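Local structure of GAF (Saccharomyces cerevisiae, 1F5M) at residues Leu46-Trp54 / Asn65-Gln73. The protein catalyses the thioredoxin-dependent reduction of the R-enantiomer of free methionine sulfoxide to methionine and takes part in protection against oxidative stress. Numbering follows the deposited sequence.
Sequences LSNASSLIW and NWAGFYVTQ
Helix residues 46-54 run nearly antiparallel to strand 66-72, at 152° with the axes 7.1 Å apart at closest approach, and the S50 and G68 CA atoms come within 5.0 Å. This is the helix-on-sheet layer of the GAF fold: helix 42-59 packs on one face of the antiparallel sheet, against strand 64-72, which follows it in the chain. F69 gives the largest single share of the buried surface. With its CG anti to the carbonyl carbon (chi1 -54°), its ring reaches up to the helix, where L46 CD2 sits over one face, 3.9 Å from the centroid in a CH-pi contact. L46 CD1 also reaches the ring base, 3.5 Å from F69 CG, and touches V71 CG1. At the far end of the ring, F69 CZ meets A49 CB (3.7 Å) and I53 CD1. Cutting F69 back to an alanine would probably deprive L46 CD2 of its aromatic face and open a gap towards A49 and I53. Further along, I53 CG2 packs on A67 CB at 3.7 Å, while S50 OG turns back to S47 O (2.8 Å). W54 finishes the contact beside the classic bulge of N65 and W66 opposite D151, its CZ3 3.7 Å from N65 O, in the indole plane.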
loop_
_atom_site.group_PDB
_atom_site.type_symbol
_atom_site.label_atom_id
_atom_site.label_comp_id
_atom_site.label_asym_id
_atom_site.label_seq_id
_atom_site.Cartn_x
_atom_site.Cartn_y
_atom_site.Cartn_z
ATOM N N LEU B 46 3.803 -3.948 7.093
ATOM C CA LEU B 46 3.817 -2.520 6.758
ATOM C C LEU B 46 2.665 -2.145 5.875
ATOM O O LEU B 46 2.249 -1.006 5.885
ATOM C CB LEU B 46 5.123 -2.080 6.068
ATOM C CG LEU B 46 6.381 -2.171 6.906
ATOM C CD1 LEU B 46 7.510 -1.355 6.278
ATOM C CD2 LEU B 46 6.062 -1.699 8.308
ATOM N N SER B 47 2.115 -3.083 5.091
ATOM C CA SER B 47 0.987 -2.708 4.266
ATOM C C SER B 47 -0.214 -2.384 5.132
ATOM O O SER B 47 -0.894 -1.424 4.863
ATOM C CB SER B 47 0.632 -3.841 3.297
ATOM O OG SER B 47 1.678 -3.973 2.348
ATOM N N ASN B 48 -0.522 -3.213 6.132
ATOM C CA ASN B 48 -1.657 -2.913 7.006
ATOM C C ASN B 48 -1.316 -1.679 7.842
ATOM O O ASN B 48 -2.169 -0.821 8.088
ATOM C CB ASN B 48 -1.982 -4.088 7.916
ATOM C CG ASN B 48 -2.961 -5.058 7.245
ATOM O OD1 ASN B 48 -3.724 -4.645 6.396
ATOM N ND2 ASN B 48 -2.947 -6.303 7.632
ATOM N N ALA B 49 -0.068 -1.577 8.235
ATOM C CA ALA B 49 0.321 -0.366 8.974
ATOM C C ALA B 49 0.008 0.909 8.171
ATOM O O ALA B 49 -0.555 1.876 8.717
ATOM C CB ALA B 49 1.776 -0.415 9.283
ATOM N N SER B 50 0.377 0.939 6.885
ATOM C CA SER B 50 0.135 2.142 6.099
ATOM C C SER B 50 -1.364 2.473 6.105
ATOM O O SER B 50 -1.749 3.630 6.175
ATOM C CB SER B 50 0.673 1.981 4.657
ATOM O OG SER B 50 -0.126 1.092 3.894
ATOM N N SER B 51 -2.229 1.461 6.064
ATOM C CA SER B 51 -3.661 1.729 6.085
ATOM C C SER B 51 -4.140 2.300 7.458
ATOM O O SER B 51 -5.023 3.158 7.528
ATOM C CB SER B 51 -4.390 0.431 5.773
ATOM O OG SER B 51 -5.756 0.645 5.771
ATOM N N LEU B 52 -3.550 1.817 8.544
ATOM C CA LEU B 52 -3.881 2.247 9.908
ATOM C C LEU B 52 -3.532 3.747 10.018
ATOM O O LEU B 52 -4.388 4.581 10.391
ATOM C CB LEU B 52 -3.046 1.439 10.948
ATOM C CG LEU B 52 -3.539 0.008 11.238
ATOM C CD1 LEU B 52 -2.637 -0.729 12.269
ATOM C CD2 LEU B 52 -4.993 0.115 11.773
ATOM N N ILE B 53 -2.326 4.091 9.587
ATOM C CA ILE B 53 -1.841 5.481 9.679
ATOM C C ILE B 53 -2.700 6.423 8.840
ATOM O O ILE B 53 -3.140 7.460 9.315
ATOM C CB ILE B 53 -0.385 5.565 9.217
ATOM C CG1 ILE B 53 0.489 4.745 10.178
ATOM C CG2 ILE B 53 0.085 7.036 9.141
ATOM C CD1 ILE B 53 1.862 4.483 9.647
ATOM N N TRP B 54 -3.008 5.993 7.618
ATOM C CA TRP B 54 -3.774 6.794 6.685
ATOM C C TRP B 54 -5.138 7.156 7.293
ATOM O O TRP B 54 -5.517 8.324 7.344
ATOM C CB TRP B 54 -4.009 6.001 5.351
ATOM C CG TRP B 54 -4.964 6.762 4.422
ATOM C CD1 TRP B 54 -6.325 6.815 4.506
ATOM C CD2 TRP B 54 -4.592 7.651 3.384
ATOM N NE1 TRP B 54 -6.826 7.687 3.583
ATOM C CE2 TRP B 54 -5.783 8.219 2.870
ATOM C CE3 TRP B 54 -3.356 8.046 2.835
ATOM C CZ2 TRP B 54 -5.786 9.158 1.819
ATOM C CZ3 TRP B 54 -3.354 8.984 1.789
ATOM C CH2 TRP B 54 -4.571 9.528 1.290
ATOM N N ASN B 65 -2.032 13.280 2.297
ATOM C CA ASN B 65 -2.044 12.771 0.936
ATOM C C ASN B 65 -1.101 11.585 0.787
ATOM O O ASN B 65 -1.035 10.977 -0.274
ATOM C CB ASN B 65 -1.696 13.841 -0.121
ATOM C CG ASN B 65 -0.441 14.646 0.197
ATOM O OD1 ASN B 65 -0.317 15.235 1.261
ATOM N ND2 ASN B 65 0.470 14.720 -0.766
ATOM N N TRP B 66 -0.399 11.222 1.847
ATOM C CA TRP B 66 0.464 10.055 1.711
ATOM C C TRP B 66 0.821 9.533 3.059
ATOM O O TRP B 66 1.096 10.327 3.988
ATOM C CB TRP B 66 1.726 10.420 0.978
ATOM C CG TRP B 66 2.337 9.324 0.212
ATOM C CD1 TRP B 66 2.038 8.980 -1.082
ATOM C CD2 TRP B 66 3.400 8.453 0.621
ATOM N NE1 TRP B 66 2.849 7.971 -1.501
ATOM C CE2 TRP B 66 3.698 7.617 -0.491
ATOM C CE3 TRP B 66 4.133 8.299 1.796
ATOM C CZ2 TRP B 66 4.693 6.645 -0.460
ATOM C CZ3 TRP B 66 5.146 7.325 1.831
ATOM C CH2 TRP B 66 5.413 6.512 0.699
ATOM N N ALA B 67 0.776 8.205 3.210
ATOM C CA ALA B 67 1.179 7.600 4.472
ATOM C C ALA B 67 1.768 6.296 4.095
ATOM O O ALA B 67 1.063 5.407 3.539
ATOM C CB ALA B 67 -0.024 7.422 5.445
ATOM N N GLY B 68 3.046 6.130 4.405
ATOM C CA GLY B 68 3.687 4.899 4.004
ATOM C C GLY B 68 5.086 4.701 4.475
ATOM O O GLY B 68 5.549 5.357 5.431
ATOM N N PHE B 69 5.789 3.809 3.790
ATOM C CA PHE B 69 7.151 3.436 4.176
ATOM C C PHE B 69 8.204 3.320 3.067
ATOM O O PHE B 69 7.866 3.077 1.888
ATOM C CB PHE B 69 7.174 2.059 4.862
ATOM C CG PHE B 69 6.236 1.922 6.041
ATOM C CD1 PHE B 69 4.856 1.708 5.843
ATOM C CD2 PHE B 69 6.720 2.110 7.343
ATOM C CE1 PHE B 69 3.970 1.701 6.935
ATOM C CE2 PHE B 69 5.824 2.102 8.447
ATOM C CZ PHE B 69 4.459 1.905 8.233
ATOM N N TYR B 70 9.478 3.448 3.494
ATOM C CA TYR B 70 10.657 3.218 2.640
ATOM C C TYR B 70 11.475 2.259 3.494
ATOM O O TYR B 70 11.398 2.321 4.706
ATOM C CB TYR B 70 11.461 4.483 2.374
ATOM C CG TYR B 70 10.860 5.313 1.262
ATOM C CD1 TYR B 70 9.785 6.177 1.509
ATOM C CD2 TYR B 70 11.319 5.187 -0.051
ATOM C CE1 TYR B 70 9.192 6.878 0.488
ATOM C CE2 TYR B 70 10.715 5.904 -1.098
ATOM C CZ TYR B 70 9.659 6.740 -0.824
ATOM O OH TYR B 70 9.034 7.458 -1.854
ATOM N N VAL B 71 12.264 1.381 2.897
ATOM C CA VAL B 71 13.005 0.435 3.707
ATOM C C VAL B 71 14.395 0.422 3.130
ATOM O O VAL B 71 14.588 0.636 1.939
ATOM C CB VAL B 71 12.391 -0.996 3.631
ATOM C CG1 VAL B 71 10.909 -0.978 4.120
ATOM C CG2 VAL B 71 12.481 -1.503 2.194
ATOM N N THR B 72 15.367 0.181 3.986
ATOM C CA THR B 72 16.751 0.205 3.553
ATOM C C THR B 72 16.984 -0.963 2.616
ATOM O O THR B 72 16.625 -2.101 2.921
ATOM C CB THR B 72 17.696 0.162 4.783
ATOM O OG1 THR B 72 17.370 1.259 5.646
ATOM C CG2 THR B 72 19.175 0.290 4.363
ATOM N N GLN B 73 17.521 -0.656 1.443
ATOM C CA GLN B 73 17.813 -1.690 0.469
ATOM C C GLN B 73 18.798 -2.668 1.110
ATOM O O GLN B 73 19.805 -2.247 1.699
ATOM C CB GLN B 73 18.441 -1.081 -0.784
ATOM C CG GLN B 73 18.823 -2.135 -1.814
ATOM C CD GLN B 73 19.549 -1.548 -3.012
ATOM O OE1 GLN B 73 20.263 -0.538 -2.899
ATOM N NE2 GLN B 73 19.393 -2.191 -4.171
#